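Local coordinates for protein immunomodulatory active chitinase (PDB 6G9C) that probably binds and hydrolyses chitin as a secreted glycosyl hydrolase family 18 enzyme, and displays immunomodulatory properties in inflammatory lung disease, at residues Glu55-Gln58 and Ala59-Glu63; Trp83-Ile86 and Asp87-Pro91; Met94-Lys97 and Ser98-Pro101; Leu303-Ala306 and Gly307-Ser310. All blocks are in the same frame, centred on the assembly; numbering follows the deposited sequence. Where two conformers were deposited one is given.

Contact 1: residues Glu55-Gln58 and Ala59-Glu63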
# COMPACT_ATOMS: atom_id res chain seq x y z
N GLU A 55 2.08 -9.82 10.67
CA GLU A 55 0.63 -9.88 10.82
C GLU A 55 0.21 -9.92 12.28
O GLU A 55 -1.00 -9.85 12.56
CB GLU A 55 0.07 -11.10 10.08
CG GLU A 55 0.68 -12.43 10.50
CD GLU A 55 1.91 -12.80 9.67
OE1 GLU A 55 2.51 -11.90 9.04
OE2 GLU A 55 2.27 -14.00 9.66
N HIS A 56 1.15 -10.06 13.22
CA HIS A 56 0.83 -9.95 14.63
C HIS A 56 0.60 -8.51 15.07
O HIS A 56 0.10 -8.30 16.19
CB HIS A 56 1.94 -10.59 15.47
CG HIS A 56 1.95 -12.09 15.41
ND1 HIS A 56 3.12 -12.83 15.32
CD2 HIS A 56 0.94 -12.99 15.41
CE1 HIS A 56 2.82 -14.11 15.28
NE2 HIS A 56 1.50 -14.24 15.33
N TYR A 57 0.97 -7.53 14.25
CA TYR A 57 0.68 -6.13 14.57
C TYR A 57 -0.83 -5.94 14.69
O TYR A 57 -1.61 -6.63 14.03
CB TYR A 57 1.26 -5.19 13.50
CG TYR A 57 0.90 -3.73 13.74
CD1 TYR A 57 1.56 -2.99 14.72
CD2 TYR A 57 -0.13 -3.12 13.03
CE1 TYR A 57 1.23 -1.67 14.97
CE2 TYR A 57 -0.47 -1.79 13.27
CZ TYR A 57 0.20 -1.08 14.25
OH TYR A 57 -0.14 0.23 14.51
N GLN A 58 -1.24 -5.02 15.55
CA GLN A 58 -2.65 -4.77 15.81
C GLN A 58 -2.98 -3.34 15.39
O GLN A 58 -2.32 -2.40 15.83
CB GLN A 58 -2.98 -4.99 17.29
CG GLN A 58 -4.39 -4.58 17.70
CD GLN A 58 -4.72 -5.06 19.11
OE1 GLN A 58 -4.84 -6.26 19.37
NE2 GLN A 58 -4.82 -4.12 20.05
N ALA A 59 -4.01 -3.19 14.54
CA ALA A 59 -4.36 -1.88 14.01
C ALA A 59 -4.53 -0.84 15.11
O ALA A 59 -5.11 -1.12 16.17
CB ALA A 59 -5.66 -1.98 13.19
N ASN A 60 -3.97 0.35 14.87
CA ASN A 60 -4.06 1.55 15.71
C ASN A 60 -3.20 1.50 16.97
O ASN A 60 -3.29 2.40 17.80
CB ASN A 60 -5.51 1.86 16.08
CG ASN A 60 -6.34 2.21 14.87
OD1 ASN A 60 -5.92 3.03 14.05
ND2 ASN A 60 -7.49 1.58 14.73
N LEU A 61 -2.39 0.46 17.14
CA LEU A 61 -1.43 0.43 18.23
C LEU A 61 -0.47 1.62 18.15
O LEU A 61 -0.22 2.31 19.15
CB LEU A 61 -0.65 -0.88 18.16
CG LEU A 61 -0.20 -1.67 19.36
CD1 LEU A 61 -1.35 -1.90 20.30
CD2 LEU A 61 0.37 -2.97 18.83
N CYS A 62 0.07 1.89 16.96
CA CYS A 62 1.11 2.88 16.73
C CYS A 62 0.68 3.75 15.56
O CYS A 62 -0.07 3.30 14.69
CB CYS A 62 2.46 2.22 16.38
SG CYS A 62 2.83 0.93 17.55
N GLU A 63 1.14 5.00 15.54
CA GLU A 63 1.02 5.74 14.28
C GLU A 63 2.23 5.52 13.38
O GLU A 63 2.10 5.56 12.15
CB GLU A 63 0.83 7.24 14.51
CG GLU A 63 0.27 7.92 13.27
CD GLU A 63 0.19 9.42 13.38
OE1 GLU A 63 0.43 9.96 14.49
OE2 GLU A 63 -0.10 10.07 12.35
O HOH W 1 -4.82 -1.24 19.04
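Y57 lies against a tight turn, a local contact in which its ring and hydroxyl meet the residues that follow it in the loop between strands 34-40 and 64-72. The backbone reverses from Q58 to L61, with L61 N giving a hydrogen bond to Q58 O at 3.1 Å. N60, in the third position of the turn, has the positive phi of 75° that this corner requires.

The Y57 ring swings round to the following residues because its CG is anti to the backbone N (chi1 176°). Its long side then runs past L61, whose CB lies obliquely to the ring, 3.8 Å from Y57 CE1. C62 SG comes in from another direction, at the ring edge and in its plane, 4.0 Å from Y57 CE1, which makes a sulfur-aromatic contact. At the far end, C62 N donates to Y57 OH at 3.0 Å with an N-H...O angle of 156°. The hydroxyl has a second partner, Q100 OE1, so two hydrogen bonds hold it, which fixes where the ring ends.

Q58 is partly exposed. Its extended chain crosses L61 at about a right angle, and a water accepts from Q58 NE2 at 3.1 Å and donates to A59 O. C62 SG also meets C37 SG of strand 34-40, consistent with a disulfide between them.

The result is a type II beta turn leading into strand 64-72, in one of the loops linking parallel strands of the TIM barrel of family 18 hydrolases.

Contact 2: residues Trp83-Ile86 and Asp87-Pro91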
# COMPACT_ATOMS: atom_id res chain seq x y z
N TRP A 83 17.77 -12.00 5.19
CA TRP A 83 17.60 -12.61 3.89
C TRP A 83 16.19 -12.43 3.32
O TRP A 83 16.01 -12.53 2.10
CB TRP A 83 17.91 -14.10 3.98
CG TRP A 83 16.88 -14.85 4.76
CD1 TRP A 83 16.78 -14.95 6.12
CD2 TRP A 83 15.77 -15.59 4.23
NE1 TRP A 83 15.69 -15.71 6.47
CE2 TRP A 83 15.05 -16.12 5.32
CE3 TRP A 83 15.32 -15.86 2.93
CZ2 TRP A 83 13.91 -16.90 5.16
CZ3 TRP A 83 14.18 -16.63 2.77
CH2 TRP A 83 13.49 -17.15 3.88
N ASN A 84 15.19 -12.18 4.17
CA ASN A 84 13.81 -12.10 3.72
C ASN A 84 13.18 -10.74 4.01
O ASN A 84 11.96 -10.63 4.06
CB ASN A 84 12.97 -13.22 4.34
CG ASN A 84 12.99 -13.22 5.87
OD1 ASN A 84 13.84 -12.59 6.49
ND2 ASN A 84 12.05 -13.94 6.47
N ASP A 85 13.99 -9.69 4.21
CA ASP A 85 13.45 -8.36 4.45
C ASP A 85 12.65 -7.88 3.24
O ASP A 85 11.43 -7.65 3.32
CB ASP A 85 14.57 -7.37 4.76
CG ASP A 85 15.05 -7.43 6.21
OD1 ASP A 85 14.23 -7.73 7.11
OD2 ASP A 85 16.25 -7.17 6.44
N ILE A 86 13.33 -7.71 2.10
CA ILE A 86 12.71 -7.14 0.91
C ILE A 86 11.60 -8.04 0.40
O ILE A 86 10.52 -7.56 0.03
CB ILE A 86 13.77 -6.89 -0.18
CG1 ILE A 86 14.62 -5.68 0.18
CG2 ILE A 86 13.11 -6.71 -1.54
CD1 ILE A 86 15.96 -5.64 -0.56
N ASP A 87 11.83 -9.36 0.39
CA ASP A 87 10.88 -10.29 -0.20
C ASP A 87 9.67 -10.56 0.68
O ASP A 87 8.58 -10.81 0.15
CB ASP A 87 11.59 -11.61 -0.52
CG ASP A 87 12.53 -11.50 -1.71
OD1 ASP A 87 12.47 -10.47 -2.41
OD2 ASP A 87 13.32 -12.43 -1.95
N VAL A 88 9.81 -10.53 2.01
CA VAL A 88 8.74 -11.03 2.87
C VAL A 88 8.34 -10.01 3.93
O VAL A 88 7.17 -9.62 4.02
CB VAL A 88 9.15 -12.36 3.54
CG1 VAL A 88 8.04 -12.85 4.45
CG2 VAL A 88 9.46 -13.42 2.48
N LEU A 89 9.30 -9.56 4.73
CA LEU A 89 8.96 -8.81 5.93
C LEU A 89 8.58 -7.36 5.64
O LEU A 89 7.61 -6.86 6.22
CB LEU A 89 10.12 -8.87 6.94
CG LEU A 89 10.47 -10.26 7.46
CD1 LEU A 89 11.57 -10.13 8.51
CD2 LEU A 89 9.23 -10.98 8.04
N TYR A 90 9.34 -6.65 4.79
CA TYR A 90 8.93 -5.30 4.40
C TYR A 90 7.50 -5.27 3.87
O TYR A 90 6.70 -4.48 4.39
CB TYR A 90 9.85 -4.70 3.31
CG TYR A 90 11.28 -4.36 3.69
CD1 TYR A 90 11.73 -4.41 5.01
CD2 TYR A 90 12.18 -3.99 2.69
CE1 TYR A 90 13.06 -4.09 5.31
CE2 TYR A 90 13.49 -3.68 2.99
CZ TYR A 90 13.93 -3.73 4.29
OH TYR A 90 15.25 -3.41 4.55
N PRO A 91 7.11 -6.07 2.87
CA PRO A 91 5.72 -6.00 2.41
C PRO A 91 4.74 -6.49 3.45
O PRO A 91 3.60 -6.01 3.48
CB PRO A 91 5.71 -6.89 1.17
CG PRO A 91 6.82 -7.82 1.36
CD PRO A 91 7.88 -7.06 2.09
O HOH W 2 14.45 -10.36 0.76
O HOH W 3 16.42 -4.49 6.68
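D85 and Y90 make the tight part of this contact, where helix 85-94 begins. D85 CB sits over one face of the Y90 ring, 3.9 Å from its centroid, in a CH-pi contact. The carboxylate and ring planes are nearly parallel, 2° apart. I86 packs against the same aromatic group, its CG1 3.6 Å from Y90 CE2. With Y90 CG lying beside the backbone N (chi1 -68°), the ring folds back over the preceding turn, and a water joins the two polar ends: it donates to D85 OD2 and accepts from Y90 OH, at 2.7 Å in each case. D85 OD1 is held by Y67 OH.

The backbone here winds wider than an alpha helix. L89 N reaches N84 O at 2.9 Å, and Y90 N reaches D85 O at 2.7 Å, both five residues back, which is a pi-type turn. N84 O also takes V88 N, from well above its carbonyl plane, so one oxygen serves two donors.

D87 and V88 are on the solvent side, where contacts thin out: V88 CG2 only brushes N84 CB, and D87 N turns to a water, 2.8 Å away, that also donates to W83 O.

On the inner side, L89 and N84 meet Q44 in a nearby loop, while Y90 stands edge-to-face with Y67 of strand 64-72 and with F145, in the loop between helix 126-142 and strand 147-151.

Contact 3: residues Met94-Lys97 and Ser98-Pro101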
# COMPACT_ATOMS: atom_id res chain seq x y z
N MET A 94 4.15 -3.44 5.49
CA MET A 94 3.36 -2.49 4.69
C MET A 94 1.90 -2.93 4.56
O MET A 94 1.01 -2.08 4.46
CB MET A 94 3.97 -2.32 3.29
CG MET A 94 5.38 -1.80 3.27
SD MET A 94 5.62 -0.38 4.35
CE MET A 94 7.39 -0.14 4.11
N LYS A 95 1.65 -4.24 4.54
CA LYS A 95 0.29 -4.77 4.47
C LYS A 95 -0.61 -4.22 5.57
O LYS A 95 -1.83 -4.11 5.38
CB LYS A 95 0.31 -6.30 4.59
CG LYS A 95 0.61 -7.11 3.35
CD LYS A 95 0.32 -8.59 3.64
CE LYS A 95 0.64 -9.51 2.48
NZ LYS A 95 0.02 -10.86 2.66
N GLN A 96 -0.04 -3.94 6.74
CA GLN A 96 -0.83 -3.47 7.87
C GLN A 96 -1.51 -2.14 7.59
O GLN A 96 -2.44 -1.77 8.31
CB GLN A 96 0.06 -3.36 9.10
CG GLN A 96 0.67 -4.69 9.48
CD GLN A 96 -0.38 -5.74 9.65
OE1 GLN A 96 -0.34 -6.79 8.99
NE2 GLN A 96 -1.35 -5.47 10.53
N LYS A 97 -1.07 -1.41 6.57
CA LYS A 97 -1.75 -0.18 6.20
C LYS A 97 -3.18 -0.43 5.73
O LYS A 97 -3.99 0.50 5.72
CB LYS A 97 -0.98 0.54 5.10
CG LYS A 97 0.41 0.99 5.53
CD LYS A 97 1.07 1.84 4.43
CE LYS A 97 2.40 2.42 4.89
NZ LYS A 97 3.00 3.31 3.82
N SER A 98 -3.50 -1.67 5.33
CA SER A 98 -4.85 -2.00 4.88
C SER A 98 -5.87 -1.85 6.01
O SER A 98 -6.99 -1.38 5.78
CB SER A 98 -4.88 -3.42 4.32
OG SER A 98 -4.02 -3.50 3.19
N SER A 99 -5.51 -2.26 7.22
CA SER A 99 -6.42 -2.10 8.35
C SER A 99 -6.16 -0.82 9.13
O SER A 99 -6.93 -0.51 10.05
CB SER A 99 -6.35 -3.32 9.27
OG SER A 99 -5.04 -3.85 9.31
N GLN A 100 -5.13 -0.06 8.78
CA GLN A 100 -4.82 1.20 9.45
C GLN A 100 -4.25 2.17 8.42
O GLN A 100 -3.02 2.29 8.27
CB GLN A 100 -3.85 1.00 10.61
CG GLN A 100 -3.69 2.22 11.51
CD GLN A 100 -2.46 2.16 12.38
OE1 GLN A 100 -2.07 1.09 12.84
NE2 GLN A 100 -1.82 3.31 12.59
N PRO A 101 -5.11 2.89 7.70
CA PRO A 101 -4.64 3.70 6.56
C PRO A 101 -3.65 4.79 6.93
O PRO A 101 -2.81 5.14 6.09
CB PRO A 101 -5.94 4.29 5.99
CG PRO A 101 -7.03 3.39 6.50
CD PRO A 101 -6.58 2.90 7.83
O HOH W 4 -3.09 -2.65 10.87
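The peptide plane joining Q100 to P101 carries K97 O on one face: this oxygen stands almost squarely above the carbonyl carbon, 3.2 Å from Q100 C. The side-chain amide of Q96 is the second flat group. S99 OG and a bridging water lie to one side of its plane, and Y57 CD2 to the other. That water lies off the plane, and its bond to Q96 NE2 is weak at 3.3 Å, but it donates to Q96 O at 2.8 Å and is hydrogen-bonded to S99 OG, also at 2.8 Å. In the amide of Q100, besides Y57 OH, OE1 takes N60 N from well out of the amide plane, and NE2 gives to C62 O and D102 OD1.

All this happens where helix 85-94 runs out before strand 104-110 of the TIM barrel. The chain keeps helical angles for three more residues but tightens, S98 N donating to K95 O, three residues back, at 3.0 Å. Three weak bonds follow, S99 N and Q100 N to Q96 O and Q100 N also to K97 O.

K97 is stretched out, its NZ paired with D146 in a salt bridge. K95 and S98 face the second subunit: K95 NZ is hydrogen-bonded to S98 O of that chain, and the two S98 OG atoms, one from each subunit, are hydrogen-bonded to each other.

Contact 4: residues Leu303-Ala306 and Gly307-Ser310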
# COMPACT_ATOMS: atom_id res chain seq x y z
N LEU A 303 14.21 -15.13 24.50
CA LEU A 303 15.20 -14.16 24.04
C LEU A 303 16.59 -14.76 23.94
O LEU A 303 17.38 -14.33 23.09
CB LEU A 303 15.22 -12.93 24.94
CG LEU A 303 13.96 -12.07 25.06
CD1 LEU A 303 14.30 -10.62 25.34
CD2 LEU A 303 13.07 -12.18 23.84
N ARG A 304 16.92 -15.73 24.80
CA ARG A 304 18.19 -16.45 24.74
C ARG A 304 19.38 -15.49 24.72
O ARG A 304 20.31 -15.62 23.93
CB ARG A 304 18.25 -17.38 23.53
CG ARG A 304 17.16 -18.44 23.49
CD ARG A 304 16.88 -18.79 22.04
NE ARG A 304 16.08 -19.99 21.87
CZ ARG A 304 15.70 -20.47 20.69
NH1 ARG A 304 16.04 -19.83 19.57
NH2 ARG A 304 14.98 -21.58 20.62
N GLU A 305 19.34 -14.51 25.62
CA GLU A 305 20.43 -13.55 25.74
C GLU A 305 20.61 -13.21 27.21
O GLU A 305 19.76 -12.54 27.80
CB GLU A 305 20.16 -12.29 24.92
CG GLU A 305 21.28 -11.27 24.98
CD GLU A 305 20.91 -9.98 24.29
OE1 GLU A 305 19.91 -9.97 23.54
OE2 GLU A 305 21.62 -8.97 24.50
N ALA A 306 21.69 -13.69 27.81
CA ALA A 306 21.92 -13.43 29.23
C ALA A 306 21.89 -11.93 29.50
O ALA A 306 22.42 -11.13 28.73
CB ALA A 306 23.24 -14.05 29.68
N GLY A 307 21.21 -11.55 30.58
CA GLY A 307 21.08 -10.18 30.99
C GLY A 307 19.82 -9.47 30.55
O GLY A 307 19.61 -8.32 30.95
N VAL A 308 18.97 -10.09 29.73
CA VAL A 308 17.74 -9.46 29.26
C VAL A 308 16.58 -10.44 29.38
O VAL A 308 16.76 -11.66 29.42
CB VAL A 308 17.88 -8.94 27.80
CG1 VAL A 308 18.23 -10.06 26.86
CG2 VAL A 308 16.61 -8.25 27.34
N ILE A 309 15.37 -9.88 29.46
CA ILE A 309 14.13 -10.65 29.58
C ILE A 309 13.04 -9.83 28.92
O ILE A 309 13.08 -8.60 28.91
CB ILE A 309 13.78 -10.96 31.06
CG1 ILE A 309 12.59 -11.93 31.17
CG2 ILE A 309 13.45 -9.66 31.83
CD1 ILE A 309 12.44 -12.58 32.58
N SER A 310 12.05 -10.52 28.34
CA SER A 310 10.90 -9.83 27.78
C SER A 310 9.78 -9.74 28.81
O SER A 310 9.72 -10.51 29.76
CB SER A 310 10.38 -10.55 26.54
OG SER A 310 9.77 -11.78 26.93
O HOH W 5 17.42 -13.86 27.64
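The backbone doubles back between L303-A306 and G307-S310, end-to-end directions 159° apart, through a type II beta turn whose V308 N donates to E305 O at 3.2 Å. G307, third in that turn, adopts a positive phi of 97°, a conformation natural to glycine. The turn feeds strand 308-310, which pairs antiparallel with strand 268-281, consistent with the alpha+beta insertion that follows the seventh barrel strand in many family 18 chitinases.

L303 points across the bend. Its CD1 comes to 3.8 Å from S310 N and 4.1 Å from S310 CB. In one of the two conformers modelled for V308, L303 CD1 is also 3.9 Å from V308 CG2, the side chains crossing at about a right angle. With V308 so divided, its close approach to the extended E305 chain is doubtful.

S310 stands right before helix 311-319 as its N-cap, its OG bonded to a backbone N of the helix, while E313 OE1 accepts from S310 N and E313 OE2 from L303 N. Nearer the turn a water joins the two arms: it accepts from E305 N at 2.9 Å and donates to V308 O, also at 2.9 Å.

Contacts 1 and 3 are neighbours, about 9 Å between centres, and touch: Y57 OH and C62 O of contact 1 meet the amide of Q100, so the loops leading into strands 64-72 and 104-110 are tied together by polar groups. Contact 2 precedes contact 3 in sequence, on the helix that contact 3 brings to its end. Contacts 1, 2 and 4 are partly buried, whereas contact 3 lies at the surface and alone reaches the second subunit. Contact 4 stands apart from the others, about 24 Å or more between centres, in what is probably a later insertion of the barrel. Contacts 1 and 4 share a type II turn, aromatic-backed in one, aliphatic in the other.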